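Local coordinates for protein kallistatin (Homo sapiens, PDB 6F4V) that inhibits the serine protease tissue kallikrein as a serpin, forming a stable equimolar complex and being cleaved at its reactive site, at residues A38-L43 with T335-K340; S95-S100 with Y117-F122; Q202-H207 with Y265-L270; C217-M222 with F231-N236. All blocks are in the same frame, centred on the assembly; numbering follows the deposited sequence.

Contact 1 (A38-L43 with T335-K340); sequences AAYAML and TSFAIK
Ala39 and Thr335 bring the two backbones nearest, CA to CA 6.6 Å, where the axis of segment 38-43 runs at 30° to that of strand 335-340. Side chains carry the junction, with Phe337 at its heart. Its CB points to the helix, and CG stands anti to the backbone N (chi1 -165°). Leu43 CD2 sits over the middle of one face of the Phe337 ring, 3.5 Å from the ring centroid, a CH-pi contact. The edge of the same ring turns toward the face of Tyr40 in an offset edge-to-face pair, planes at 87°; Phe337 CD2 is 3.6 Å from Tyr40 CZ. Beyond it, Ile339 CD1 touches Leu43 CD1 at 4.0 Å, and Thr335 CG2 touches both Ala39 CB and the edge of the Tyr40 ring. An alanine in place of Phe337 would probably open a gap under the sheet, with Leu43 CD2 and the face of Tyr40 losing the ring they pack on. Strand 335-340 hydrogen-bonds to strands 159-172 and 312-324 on its two sides, which matches the reactive-centre loop inserted in a cleaved serpin. The polar ends bond outward, Tyr40 OH to Ser316 and Thr335 OG1 to Ser35 and His318; the chemistry is thus a buried apolar seam with its hydroxyls satisfied, on which strand 335-340, probably the inserted loop, rests against the helix.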
loop_
_atom_site.group_PDB
_atom_site.type_symbol
_atom_site.label_atom_id
_atom_site.label_comp_id
_atom_site.label_asym_id
_atom_site.label_seq_id
_atom_site.Cartn_x
_atom_site.Cartn_y
_atom_site.Cartn_z
ATOM N N ALA A 38 0.616 -0.912 -9.107
ATOM C CA ALA A 38 1.719 -1.327 -9.964
ATOM C C ALA A 38 1.634 -2.784 -10.424
ATOM O O ALA A 38 1.979 -3.075 -11.570
ATOM C CB ALA A 38 3.067 -1.079 -9.290
ATOM N N ALA A 39 1.186 -3.677 -9.550
ATOM C CA ALA A 39 0.966 -5.091 -9.936
ATOM C C ALA A 39 -0.063 -5.217 -11.061
ATOM O O ALA A 39 0.150 -5.900 -12.076
ATOM C CB ALA A 39 0.556 -5.924 -8.731
ATOM N N TYR A 40 -1.183 -4.560 -10.864
ATOM C CA TYR A 40 -2.283 -4.651 -11.827
ATOM C C TYR A 40 -2.012 -3.889 -13.121
ATOM O O TYR A 40 -2.370 -4.357 -14.201
ATOM C CB TYR A 40 -3.599 -4.282 -11.152
ATOM C CG TYR A 40 -4.143 -5.432 -10.327
ATOM C CD1 TYR A 40 -3.517 -5.866 -9.155
ATOM C CD2 TYR A 40 -5.264 -6.132 -10.741
ATOM C CE1 TYR A 40 -4.007 -6.932 -8.418
ATOM C CE2 TYR A 40 -5.772 -7.176 -9.996
ATOM C CZ TYR A 40 -5.146 -7.591 -8.856
ATOM O OH TYR A 40 -5.674 -8.658 -8.184
ATOM N N ALA A 41 -1.311 -2.757 -13.034
ATOM C CA ALA A 41 -0.883 -2.074 -14.252
ATOM C C ALA A 41 0.106 -2.944 -15.054
ATOM O O ALA A 41 -0.030 -3.099 -16.295
ATOM C CB ALA A 41 -0.287 -0.728 -13.921
ATOM N N MET A 42 1.022 -3.595 -14.358
ATOM C CA MET A 42 1.918 -4.533 -15.037
ATOM C C MET A 42 1.167 -5.704 -15.712
ATOM O O MET A 42 1.441 -6.028 -16.878
ATOM C CB MET A 42 2.962 -5.061 -14.066
ATOM C CG MET A 42 4.007 -5.946 -14.743
ATOM S SD MET A 42 5.329 -6.352 -13.585
ATOM C CE MET A 42 4.620 -7.532 -12.575
ATOM N N LEU A 43 0.242 -6.320 -14.974
ATOM C CA LEU A 43 -0.618 -7.379 -15.500
ATOM C C LEU A 43 -1.325 -6.964 -16.782
ATOM O O LEU A 43 -1.438 -7.789 -17.717
ATOM C CB LEU A 43 -1.664 -7.786 -14.454
ATOM C CG LEU A 43 -2.687 -8.839 -14.880
ATOM C CD1 LEU A 43 -2.034 -10.181 -15.111
ATOM C CD2 LEU A 43 -3.753 -8.947 -13.821
ATOM N N THR A 335 2.155 -8.026 -3.459
ATOM C CA THR A 335 0.940 -8.405 -4.181
ATOM C C THR A 335 1.294 -9.519 -5.130
ATOM O O THR A 335 2.313 -9.444 -5.812
ATOM C CB THR A 335 0.423 -7.205 -5.020
ATOM O OG1 THR A 335 0.178 -6.098 -4.160
ATOM C CG2 THR A 335 -0.851 -7.551 -5.780
ATOM N N SER A 336 0.462 -10.558 -5.161
ATOM C CA SER A 336 0.577 -11.627 -6.139
ATOM C C SER A 336 -0.641 -11.646 -7.068
ATOM O O SER A 336 -1.741 -11.213 -6.685
ATOM C CB SER A 336 0.700 -12.976 -5.443
ATOM O OG SER A 336 -0.512 -13.355 -4.842
ATOM N N PHE A 337 -0.437 -12.179 -8.265
ATOM C CA PHE A 337 -1.534 -12.449 -9.192
ATOM C C PHE A 337 -1.208 -13.701 -9.994
ATOM O O PHE A 337 -0.249 -13.695 -10.750
ATOM C CB PHE A 337 -1.759 -11.283 -10.143
ATOM C CG PHE A 337 -3.064 -11.356 -10.869
ATOM C CD1 PHE A 337 -3.232 -12.140 -12.003
ATOM C CD2 PHE A 337 -4.146 -10.686 -10.380
ATOM C CE1 PHE A 337 -4.485 -12.195 -12.625
ATOM C CE2 PHE A 337 -5.372 -10.740 -11.004
ATOM C CZ PHE A 337 -5.546 -11.499 -12.113
ATOM N N ALA A 338 -2.034 -14.738 -9.844
ATOM C CA ALA A 338 -1.823 -16.021 -10.486
ATOM C C ALA A 338 -2.769 -16.157 -11.677
ATOM O O ALA A 338 -3.927 -15.706 -11.634
ATOM C CB ALA A 338 -2.034 -17.145 -9.481
ATOM N N ILE A 339 -2.239 -16.759 -12.750
ATOM C CA ILE A 339 -2.940 -16.946 -14.011
ATOM C C ILE A 339 -2.971 -18.437 -14.268
ATOM O O ILE A 339 -1.931 -19.093 -14.164
ATOM C CB ILE A 339 -2.164 -16.318 -15.183
ATOM C CG1 ILE A 339 -1.886 -14.846 -14.957
ATOM C CG2 ILE A 339 -2.888 -16.524 -16.509
ATOM C CD1 ILE A 339 -3.115 -14.000 -14.986
ATOM N N LYS A 340 -4.147 -18.966 -14.604
ATOM C CA LYS A 340 -4.299 -20.403 -14.882
ATOM C C LYS A 340 -4.869 -20.618 -16.281
ATOM O O LYS A 340 -5.246 -19.671 -16.964
ATOM C CB LYS A 340 -5.201 -21.050 -13.829
ATOM C CG LYS A 340 -6.638 -20.568 -13.871
ATOM C CD LYS A 340 -7.463 -21.161 -12.757
ATOM C CE LYS A 340 -8.945 -20.904 -13.018
ATOM N NZ LYS A 340 -9.692 -20.658 -11.768
#

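Contact 2 (S95-S100 with Y117-F122); sequences SALFLS and YEAKLF
Phe98 and Phe122 lie side by side and point the same way, both with CG anti to the carbonyl carbon (chi1 -67° and -62°), a shared torsion that starts the rings off alongside; their planes are 15° apart but slid so far that the rings barely overlap. Phe122 CD2 rides over one face of the Phe98 ring, toward the rim, 3.6 Å from Phe98 CE2. In the plane of the Phe122 ring, at its edge, Ala96 CB approaches CE2 to 3.9 Å. Leu97 and Leu121 project from the other face of the sheet, again side by side, with Leu97 CD1 3.8 Å from Leu121 CD2. This pairing comes from the parallel register Ala96-Lys120, Leu97-Leu121 and Phe98-Phe122, held by four backbone bonds: Lys120 N to Ser95 O, Leu97 N to Lys120 O (2.9 Å), Phe122 N to Leu97 O (2.9 Å) and Leu99 N to Phe122 O (2.7 Å). Before the ladder begins, where Glu118 takes a positive phi after the helix, two waters stand in for direct bonds. One accepts from Ser95 N and donates to Glu118 O; the other links Ser95 OG with Tyr117 O, to which it donates at 2.6 Å. Strand 89-100, helix 107-117 and strand 120-124 form a beta-alpha-beta unit at one margin of the large serpin sheet. Helix 107-117 packs on the side of Leu97 and Leu121 through Phe109, Thr113 and Met114. On the opposite side His139 meets the Phe122 ring edge-to-face, while strand 159-172 continues the sheet beyond strand 89-100.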
loop_
_atom_site.group_PDB
_atom_site.type_symbol
_atom_site.label_atom_id
_atom_site.label_comp_id
_atom_site.label_asym_id
_atom_site.label_seq_id
_atom_site.Cartn_x
_atom_site.Cartn_y
_atom_site.Cartn_z
ATOM N N SER A 95 9.487 -6.133 -9.018
ATOM C CA SER A 95 8.480 -6.974 -9.634
ATOM C C SER A 95 9.140 -8.240 -10.119
ATOM O O SER A 95 10.331 -8.238 -10.421
ATOM C CB SER A 95 7.878 -6.252 -10.837
ATOM O OG SER A 95 7.137 -5.102 -10.408
ATOM N N ALA A 96 8.337 -9.274 -10.309
ATOM C CA ALA A 96 8.824 -10.521 -10.845
ATOM C C ALA A 96 7.682 -11.303 -11.481
ATOM O O ALA A 96 6.503 -11.163 -11.085
ATOM C CB ALA A 96 9.482 -11.333 -9.738
ATOM N N LEU A 97 8.044 -12.114 -12.476
ATOM C CA LEU A 97 7.148 -13.058 -13.043
ATOM C C LEU A 97 7.763 -14.446 -12.827
ATOM O O LEU A 97 8.928 -14.692 -13.177
ATOM C CB LEU A 97 6.998 -12.823 -14.547
ATOM C CG LEU A 97 6.468 -11.470 -15.024
ATOM C CD1 LEU A 97 6.506 -11.448 -16.543
ATOM C CD2 LEU A 97 5.062 -11.242 -14.509
ATOM N N PHE A 98 6.966 -15.329 -12.265
ATOM C CA PHE A 98 7.299 -16.730 -12.142
ATOM C C PHE A 98 6.591 -17.443 -13.287
ATOM O O PHE A 98 5.375 -17.496 -13.320
ATOM C CB PHE A 98 6.909 -17.229 -10.754
ATOM C CG PHE A 98 7.734 -16.615 -9.682
ATOM C CD1 PHE A 98 7.392 -15.381 -9.143
ATOM C CD2 PHE A 98 8.890 -17.248 -9.227
ATOM C CE1 PHE A 98 8.173 -14.800 -8.161
ATOM C CE2 PHE A 98 9.682 -16.662 -8.252
ATOM C CZ PHE A 98 9.321 -15.439 -7.714
ATOM N N LEU A 99 7.379 -17.940 -14.244
ATOM C CA LEU A 99 6.888 -18.445 -15.520
ATOM C C LEU A 99 6.958 -19.964 -15.570
ATOM O O LEU A 99 7.957 -20.536 -15.168
ATOM C CB LEU A 99 7.767 -17.897 -16.633
ATOM C CG LEU A 99 7.874 -16.379 -16.755
ATOM C CD1 LEU A 99 8.862 -16.022 -17.850
ATOM C CD2 LEU A 99 6.513 -15.764 -17.030
ATOM N N SER A 100 5.915 -20.606 -16.079
ATOM C CA SER A 100 5.924 -22.060 -16.257
ATOM C C SER A 100 7.128 -22.459 -17.129
ATOM O O SER A 100 7.339 -21.860 -18.179
ATOM C CB SER A 100 4.618 -22.532 -16.914
ATOM O OG SER A 100 4.615 -23.946 -17.112
ATOM N N TYR A 117 8.566 -2.244 -15.686
ATOM C CA TYR A 117 8.437 -2.567 -14.279
ATOM C C TYR A 117 9.707 -3.208 -13.719
ATOM O O TYR A 117 9.725 -3.602 -12.568
ATOM C CB TYR A 117 7.169 -3.433 -14.037
ATOM C CG TYR A 117 5.916 -2.649 -14.396
ATOM C CD1 TYR A 117 5.388 -2.678 -15.680
ATOM C CD2 TYR A 117 5.309 -1.821 -13.463
ATOM C CE1 TYR A 117 4.270 -1.926 -16.028
ATOM C CE2 TYR A 117 4.195 -1.065 -13.792
ATOM C CZ TYR A 117 3.687 -1.101 -15.068
ATOM O OH TYR A 117 2.620 -0.308 -15.384
ATOM N N GLU A 118 10.749 -3.309 -14.537
ATOM C CA GLU A 118 11.977 -4.036 -14.168
ATOM C C GLU A 118 11.723 -5.416 -13.600
ATOM O O GLU A 118 12.377 -5.837 -12.657
ATOM C CB GLU A 118 12.809 -3.188 -13.209
ATOM C CG GLU A 118 13.139 -1.832 -13.821
ATOM C CD GLU A 118 14.502 -1.304 -13.435
ATOM O OE1 GLU A 118 14.566 -0.170 -12.909
ATOM O OE2 GLU A 118 15.504 -2.014 -13.673
ATOM N N ALA A 119 10.754 -6.114 -14.179
ATOM C CA ALA A 119 10.370 -7.444 -13.723
ATOM C C ALA A 119 11.571 -8.418 -13.863
ATOM O O ALA A 119 12.224 -8.429 -14.889
ATOM C CB ALA A 119 9.174 -7.946 -14.525
ATOM N N LYS A 120 11.882 -9.149 -12.806
ATOM C CA LYS A 120 12.809 -10.269 -12.874
ATOM C C LYS A 120 12.032 -11.495 -13.327
ATOM O O LYS A 120 10.950 -11.745 -12.821
ATOM C CB LYS A 120 13.403 -10.550 -11.499
ATOM C CG LYS A 120 14.386 -9.512 -10.983
ATOM C CD LYS A 120 14.915 -9.964 -9.618
ATOM C CE LYS A 120 16.260 -9.346 -9.243
ATOM N NZ LYS A 120 16.087 -8.025 -8.581
ATOM N N LEU A 121 12.587 -12.280 -14.250
ATOM C CA LEU A 121 11.921 -13.494 -14.705
ATOM C C LEU A 121 12.513 -14.722 -14.021
ATOM O O LEU A 121 13.729 -14.888 -13.984
ATOM C CB LEU A 121 12.048 -13.645 -16.214
ATOM C CG LEU A 121 11.632 -12.445 -17.061
ATOM C CD1 LEU A 121 11.727 -12.821 -18.535
ATOM C CD2 LEU A 121 10.245 -11.933 -16.700
ATOM N N PHE A 122 11.653 -15.555 -13.468
ATOM C CA PHE A 122 12.045 -16.825 -12.904
ATOM C C PHE A 122 11.252 -17.912 -13.593
ATOM O O PHE A 122 10.087 -17.703 -13.971
ATOM C CB PHE A 122 11.755 -16.865 -11.415
ATOM C CG PHE A 122 12.504 -15.848 -10.625
ATOM C CD1 PHE A 122 13.831 -16.075 -10.251
ATOM C CD2 PHE A 122 11.892 -14.656 -10.247
ATOM C CE1 PHE A 122 14.533 -15.120 -9.506
ATOM C CE2 PHE A 122 12.582 -13.705 -9.511
ATOM C CZ PHE A 122 13.906 -13.933 -9.142
HETATM O O HOH W 1 12.196 -5.520 -10.005
HETATM O O HOH W 2 8.685 -3.000 -10.290
#

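Contact 3 (Q202-H207 with Y265-L270); sequences QDQEHH and YKKLEL
Gln202 and Leu270 exchange a pair of backbone hydrogen bonds, with Leu270 N reaching Gln202 O at 2.9 Å, and His207 and Lys266 form a second such pair, with His207 N to Lys266 O at 2.8 Å. Between these antiparallel ladders the register slips by one residue. A longer bond, Leu268 N to Glu205 O at 3.3 Å, crosses the interruption, and a water spans it by accepting from Glu205 N and donating to Leu268 O. In the fold this is a changeover between two sheets: strand 193-202 and the start of strand 269-282 are neighbours in sheet C of the serpin fold, strand 206-211 and strand 265-267 in sheet B. A strand of the other chain pairs with Glu269 and Leu270 in parallel and carries the sheet onward.

Among the ring contacts, His206 CB lies over the face of Tyr265, whose CG is anti to the backbone N (chi1 -175°), 3.6 Å from the ring centroid. The His206 imidazole in turn spreads over the Lys266-Lys267 peptide, with Lys267 N under its centre. Leu270 CD2 faces one side of the His207 ring, toward the rim, while Leu268 CD2 touches His207 CB at 3.7 Å.

Polar side chains tie down two of these rings. His207 NE2 donates to Gln202 OE1 at 2.9 Å; the oxygen lies in the imidazole plane, whereas the donor stands well above the plane of the Gln202 amide. Gln202 NE2 bonds to the carbonyl oxygen of Lys175, and Tyr265 OH is hydrogen-bonded to Lys175 NZ. Separately, Asp203 OD1 makes a salt bridge to Arg181.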
loop_
_atom_site.group_PDB
_atom_site.type_symbol
_atom_site.label_atom_id
_atom_site.label_comp_id
_atom_site.label_asym_id
_atom_site.label_seq_id
_atom_site.Cartn_x
_atom_site.Cartn_y
_atom_site.Cartn_z
ATOM N N GLN A 202 7.335 12.494 23.091
ATOM C CA GLN A 202 8.233 13.613 22.885
ATOM C C GLN A 202 7.456 14.881 23.151
ATOM O O GLN A 202 6.288 14.952 22.842
ATOM C CB GLN A 202 8.904 13.639 21.491
ATOM C CG GLN A 202 8.002 13.706 20.291
ATOM C CD GLN A 202 8.778 13.798 19.003
ATOM O OE1 GLN A 202 9.298 14.860 18.664
ATOM N NE2 GLN A 202 8.853 12.692 18.266
ATOM N N ASP A 203 8.117 15.865 23.766
ATOM C CA ASP A 203 7.475 17.139 24.104
ATOM C C ASP A 203 8.337 18.402 23.928
ATOM O O ASP A 203 7.900 19.493 24.309
ATOM C CB ASP A 203 6.904 17.066 25.506
ATOM C CG ASP A 203 7.970 16.772 26.568
ATOM O OD1 ASP A 203 9.179 16.818 26.275
ATOM O OD2 ASP A 203 7.587 16.456 27.700
ATOM N N GLN A 204 9.511 18.283 23.321
ATOM C CA GLN A 204 10.383 19.452 23.136
ATOM C C GLN A 204 10.366 19.995 21.720
ATOM O O GLN A 204 10.859 21.104 21.484
ATOM C CB GLN A 204 11.829 19.139 23.575
ATOM C CG GLN A 204 11.984 18.431 24.929
ATOM C CD GLN A 204 11.545 19.241 26.141
ATOM O OE1 GLN A 204 12.322 19.424 27.069
ATOM N NE2 GLN A 204 10.302 19.699 26.157
ATOM N N GLU A 205 9.783 19.248 20.777
ATOM C CA GLU A 205 9.881 19.601 19.369
ATOM C C GLU A 205 8.642 20.338 18.885
ATOM O O GLU A 205 7.568 20.177 19.446
ATOM C CB GLU A 205 10.039 18.346 18.530
ATOM C CG GLU A 205 11.254 17.515 18.874
ATOM C CD GLU A 205 12.537 18.255 18.588
ATOM O OE1 GLU A 205 12.731 18.676 17.426
ATOM O OE2 GLU A 205 13.333 18.425 19.531
ATOM N N HIS A 206 8.820 21.153 17.849
ATOM C CA HIS A 206 7.687 21.675 17.076
ATOM C C HIS A 206 7.258 20.588 16.107
ATOM O O HIS A 206 8.095 19.863 15.598
ATOM C CB HIS A 206 8.057 22.927 16.301
ATOM C CG HIS A 206 8.052 24.179 17.131
ATOM N ND1 HIS A 206 8.662 24.258 18.363
ATOM C CD2 HIS A 206 7.505 25.400 16.902
ATOM C CE1 HIS A 206 8.477 25.468 18.868
ATOM N NE2 HIS A 206 7.783 26.182 17.998
ATOM N N HIS A 207 5.956 20.504 15.861
ATOM C CA HIS A 207 5.388 19.579 14.886
ATOM C C HIS A 207 4.344 20.271 14.027
ATOM O O HIS A 207 3.805 21.309 14.428
ATOM C CB HIS A 207 4.736 18.421 15.646
ATOM C CG HIS A 207 5.710 17.397 16.107
ATOM N ND1 HIS A 207 6.180 16.401 15.280
ATOM C CD2 HIS A 207 6.340 17.241 17.295
ATOM C CE1 HIS A 207 7.041 15.659 15.948
ATOM N NE2 HIS A 207 7.151 16.143 17.174
ATOM N N TYR A 265 2.745 25.024 12.712
ATOM C CA TYR A 265 3.984 24.439 13.203
ATOM C C TYR A 265 4.195 24.979 14.598
ATOM O O TYR A 265 4.591 26.128 14.766
ATOM C CB TYR A 265 5.127 24.791 12.270
ATOM C CG TYR A 265 6.453 24.151 12.575
ATOM C CD1 TYR A 265 6.655 22.788 12.348
ATOM C CD2 TYR A 265 7.541 24.918 13.038
ATOM C CE1 TYR A 265 7.882 22.192 12.599
ATOM C CE2 TYR A 265 8.778 24.332 13.290
ATOM C CZ TYR A 265 8.940 22.963 13.065
ATOM O OH TYR A 265 10.141 22.366 13.306
ATOM N N LYS A 266 3.879 24.159 15.591
ATOM C CA LYS A 266 3.843 24.581 16.990
ATOM C C LYS A 266 4.481 23.523 17.865
ATOM O O LYS A 266 4.578 22.346 17.468
ATOM C CB LYS A 266 2.400 24.786 17.456
ATOM C CG LYS A 266 1.620 25.880 16.729
ATOM C CD LYS A 266 2.127 27.268 17.123
ATOM C CE LYS A 266 1.452 28.379 16.325
ATOM N NZ LYS A 266 -0.027 28.293 16.455
ATOM N N LYS A 267 4.875 23.923 19.080
ATOM C CA LYS A 267 5.320 22.951 20.080
ATOM C C LYS A 267 4.170 21.974 20.339
ATOM O O LYS A 267 2.983 22.327 20.287
ATOM C CB LYS A 267 5.839 23.593 21.392
ATOM C CG LYS A 267 6.595 22.587 22.272
ATOM C CD LYS A 267 7.361 23.201 23.457
ATOM C CE LYS A 267 8.856 23.376 23.168
ATOM N NZ LYS A 267 9.680 23.600 24.401
ATOM N N LEU A 268 4.541 20.716 20.506
ATOM C CA LEU A 268 3.575 19.669 20.717
ATOM C C LEU A 268 4.057 18.682 21.755
ATOM O O LEU A 268 5.187 18.205 21.689
ATOM C CB LEU A 268 3.346 18.922 19.417
ATOM C CG LEU A 268 2.389 17.743 19.442
ATOM C CD1 LEU A 268 0.994 18.238 19.698
ATOM C CD2 LEU A 268 2.421 16.989 18.114
ATOM N N GLU A 269 3.162 18.327 22.657
ATOM C CA GLU A 269 3.345 17.161 23.494
ATOM C C GLU A 269 2.664 15.998 22.775
ATOM O O GLU A 269 1.450 16.001 22.648
ATOM C CB GLU A 269 2.719 17.397 24.863
ATOM C CG GLU A 269 2.913 16.266 25.853
ATOM C CD GLU A 269 1.987 16.429 27.059
ATOM O OE1 GLU A 269 1.818 17.584 27.500
ATOM O OE2 GLU A 269 1.392 15.440 27.541
ATOM N N LEU A 270 3.458 15.035 22.313
ATOM C CA LEU A 270 2.993 13.970 21.412
ATOM C C LEU A 270 3.160 12.621 22.077
ATOM O O LEU A 270 4.268 12.248 22.445
ATOM C CB LEU A 270 3.807 13.999 20.108
ATOM C CG LEU A 270 3.567 12.871 19.110
ATOM C CD1 LEU A 270 2.103 12.804 18.709
ATOM C CD2 LEU A 270 4.434 13.089 17.893
HETATM O O HOH W 3 7.519 17.219 20.637
#

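Contact 4 (C217-M222 with F231-N236); sequences CSVLRM and FFILPN
The Phe231 ring takes Arg221 CG over one face, 3.9 Å from the centroid and 17° off the normal, a CH-pi contact, while Val219 CG1 comes to its edge near CD2. The Phe232 ring, on the other face of the sheet, meets Met222 SD at its edge, 4.0 Å from CE2, a Met-aromatic contact. Both rings belong to an antiparallel beta hairpin, strands 217-223 and 228-235, in sheet B of the serpin fold. Arg221 CG reaches the Phe231 face by standing anti to the backbone N (chi1 -166°), and the two side chains point the same way. Its guanidinium group goes on to a salt bridge with Asp223 and a cation-pi contact with Trp208. An alanine in place of Phe231 would probably strip the aliphatic part of Arg221 of the face it lies on and open a gap beside Val219 CG1. Further along this face Val219 CG1 packs on Ile233 CG1 at 4.1 Å, with Trp255 of helix 249-258 against both residues. Two pairs of backbone bonds join the strands, Ser218 with Leu234 and Leu220 with Phe232; Leu234 N to Ser218 O is 2.8 Å. Phe231, Phe232 and Ile233 also pair antiparallel with a strand of the other chain, so the sheet continues there. At the far end one water links the two segments, 2.9 Å from Ser218 OG and donating to Asn236 OD1 at 3.1 Å.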
loop_
_atom_site.group_PDB
_atom_site.type_symbol
_atom_site.label_atom_id
_atom_site.label_comp_id
_atom_site.label_asym_id
_atom_site.label_seq_id
_atom_site.Cartn_x
_atom_site.Cartn_y
_atom_site.Cartn_z
ATOM N N CYS A 217 -11.661 15.773 14.043
ATOM C CA CYS A 217 -10.364 15.115 14.085
ATOM C C CYS A 217 -9.247 16.115 14.204
ATOM O O CYS A 217 -9.439 17.312 13.976
ATOM C CB CYS A 217 -10.143 14.237 12.828
ATOM S SG CYS A 217 -9.904 15.132 11.278
ATOM N N SER A 218 -8.089 15.608 14.636
ATOM C CA SER A 218 -6.822 16.293 14.496
ATOM C C SER A 218 -5.938 15.550 13.501
ATOM O O SER A 218 -6.113 14.367 13.273
ATOM C CB SER A 218 -6.127 16.387 15.855
ATOM O OG SER A 218 -6.910 17.119 16.792
ATOM N N VAL A 219 -4.978 16.248 12.924
ATOM C CA VAL A 219 -4.081 15.680 11.928
ATOM C C VAL A 219 -2.662 16.118 12.268
ATOM O O VAL A 219 -2.408 17.301 12.481
ATOM C CB VAL A 219 -4.462 16.162 10.507
ATOM C CG1 VAL A 219 -3.537 15.576 9.437
ATOM C CG2 VAL A 219 -5.926 15.825 10.193
ATOM N N LEU A 220 -1.764 15.146 12.338
ATOM C CA LEU A 220 -0.331 15.342 12.557
ATOM C C LEU A 220 0.366 14.894 11.308
ATOM O O LEU A 220 0.073 13.799 10.812
ATOM C CB LEU A 220 0.124 14.453 13.727
ATOM C CG LEU A 220 1.642 14.314 13.960
ATOM C CD1 LEU A 220 2.287 15.657 14.289
ATOM C CD2 LEU A 220 1.885 13.348 15.100
ATOM N N ARG A 221 1.309 15.687 10.791
ATOM C CA ARG A 221 2.163 15.182 9.732
ATOM C C ARG A 221 3.583 15.117 10.290
ATOM O O ARG A 221 4.084 16.136 10.811
ATOM C CB ARG A 221 2.130 16.093 8.516
ATOM C CG ARG A 221 2.723 15.509 7.242
ATOM C CD ARG A 221 2.984 16.635 6.215
ATOM N NE ARG A 221 4.200 17.370 6.494
ATOM C CZ ARG A 221 4.380 18.687 6.738
ATOM N NH1 ARG A 221 3.416 19.566 6.740
ATOM N NH2 ARG A 221 5.617 19.125 6.987
ATOM N N MET A 222 4.187 13.929 10.245
ATOM C CA MET A 222 5.570 13.747 10.664
ATOM C C MET A 222 6.439 13.464 9.453
ATOM O O MET A 222 6.103 12.644 8.580
ATOM C CB MET A 222 5.706 12.624 11.687
ATOM C CG MET A 222 5.117 12.974 13.026
ATOM S SD MET A 222 5.288 11.638 14.221
ATOM C CE MET A 222 7.036 11.767 14.566
ATOM N N PHE A 231 0.949 11.039 7.583
ATOM C CA PHE A 231 -0.146 11.656 8.275
ATOM C C PHE A 231 -0.756 10.657 9.250
ATOM O O PHE A 231 -1.164 9.545 8.851
ATOM C CB PHE A 231 -1.218 12.114 7.284
ATOM C CG PHE A 231 -0.732 13.103 6.277
ATOM C CD1 PHE A 231 -0.020 12.691 5.174
ATOM C CD2 PHE A 231 -0.991 14.456 6.445
ATOM C CE1 PHE A 231 0.439 13.594 4.239
ATOM C CE2 PHE A 231 -0.556 15.380 5.495
ATOM C CZ PHE A 231 0.184 14.948 4.412
ATOM N N PHE A 232 -0.829 11.072 10.519
ATOM C CA PHE A 232 -1.555 10.389 11.537
ATOM C C PHE A 232 -2.812 11.229 11.816
ATOM O O PHE A 232 -2.721 12.371 12.280
ATOM C CB PHE A 232 -0.722 10.230 12.817
ATOM C CG PHE A 232 0.459 9.284 12.695
ATOM C CD1 PHE A 232 0.275 7.929 12.501
ATOM C CD2 PHE A 232 1.760 9.752 12.787
ATOM C CE1 PHE A 232 1.361 7.059 12.439
ATOM C CE2 PHE A 232 2.840 8.897 12.712
ATOM C CZ PHE A 232 2.642 7.556 12.520
ATOM N N ILE A 233 -3.969 10.646 11.514
ATOM C CA ILE A 233 -5.251 11.307 11.611
ATOM C C ILE A 233 -5.985 10.694 12.774
ATOM O O ILE A 233 -6.183 9.485 12.841
ATOM C CB ILE A 233 -6.051 11.178 10.319
ATOM C CG1 ILE A 233 -5.255 11.821 9.183
ATOM C CG2 ILE A 233 -7.402 11.854 10.462
ATOM C CD1 ILE A 233 -5.275 11.014 7.915
ATOM N N LEU A 234 -6.335 11.562 13.716
ATOM C CA LEU A 234 -6.890 11.152 14.997
ATOM C C LEU A 234 -8.340 11.617 15.118
ATOM O O LEU A 234 -8.572 12.758 15.507
ATOM C CB LEU A 234 -6.050 11.766 16.106
ATOM C CG LEU A 234 -6.410 11.343 17.533
ATOM C CD1 LEU A 234 -6.291 9.839 17.716
ATOM C CD2 LEU A 234 -5.521 12.072 18.519
ATOM N N PRO A 235 -9.317 10.745 14.775
ATOM C CA PRO A 235 -10.705 11.144 14.953
ATOM C C PRO A 235 -10.997 11.304 16.444
ATOM O O PRO A 235 -10.378 10.629 17.288
ATOM C CB PRO A 235 -11.485 9.984 14.342
ATOM C CG PRO A 235 -10.514 9.299 13.424
ATOM C CD PRO A 235 -9.242 9.394 14.198
ATOM N N ASN A 236 -11.895 12.223 16.767
ATOM C CA ASN A 236 -12.385 12.340 18.144
ATOM C C ASN A 236 -13.016 10.989 18.513
ATOM O O ASN A 236 -13.418 10.206 17.632
ATOM C CB ASN A 236 -13.417 13.467 18.267
ATOM C CG ASN A 236 -12.860 14.833 17.927
ATOM O OD1 ASN A 236 -11.638 15.052 17.865
ATOM N ND2 ASN A 236 -13.758 15.775 17.718
HETATM O O HOH W 4 -9.749 17.386 17.186
#

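The contacts form two groups on opposite sides of the chain's centre. Contacts 1 and 2, centres about 11 Å apart, meet where Met42 and Ala41 of helix 33-44 pack on Tyr117, and both reach the large sheet. Contacts 3 and 4, centres about 14 Å apart, touch through Leu220 and Met222 against Leu270; strands 206-211 and 217-223 are neighbours in sheet B. From contact 3, about 43 Å from contact 1 between centres, strand 269-282 runs on into the large sheet. Along the chain contact 2 closes before contact 3 opens, contact 4 nests inside contact 3, and all lie within the loop closed by contact 1. Strand 328-340 thus returns to the early helix 33-44, consistent with an inserted, cleaved serpin loop.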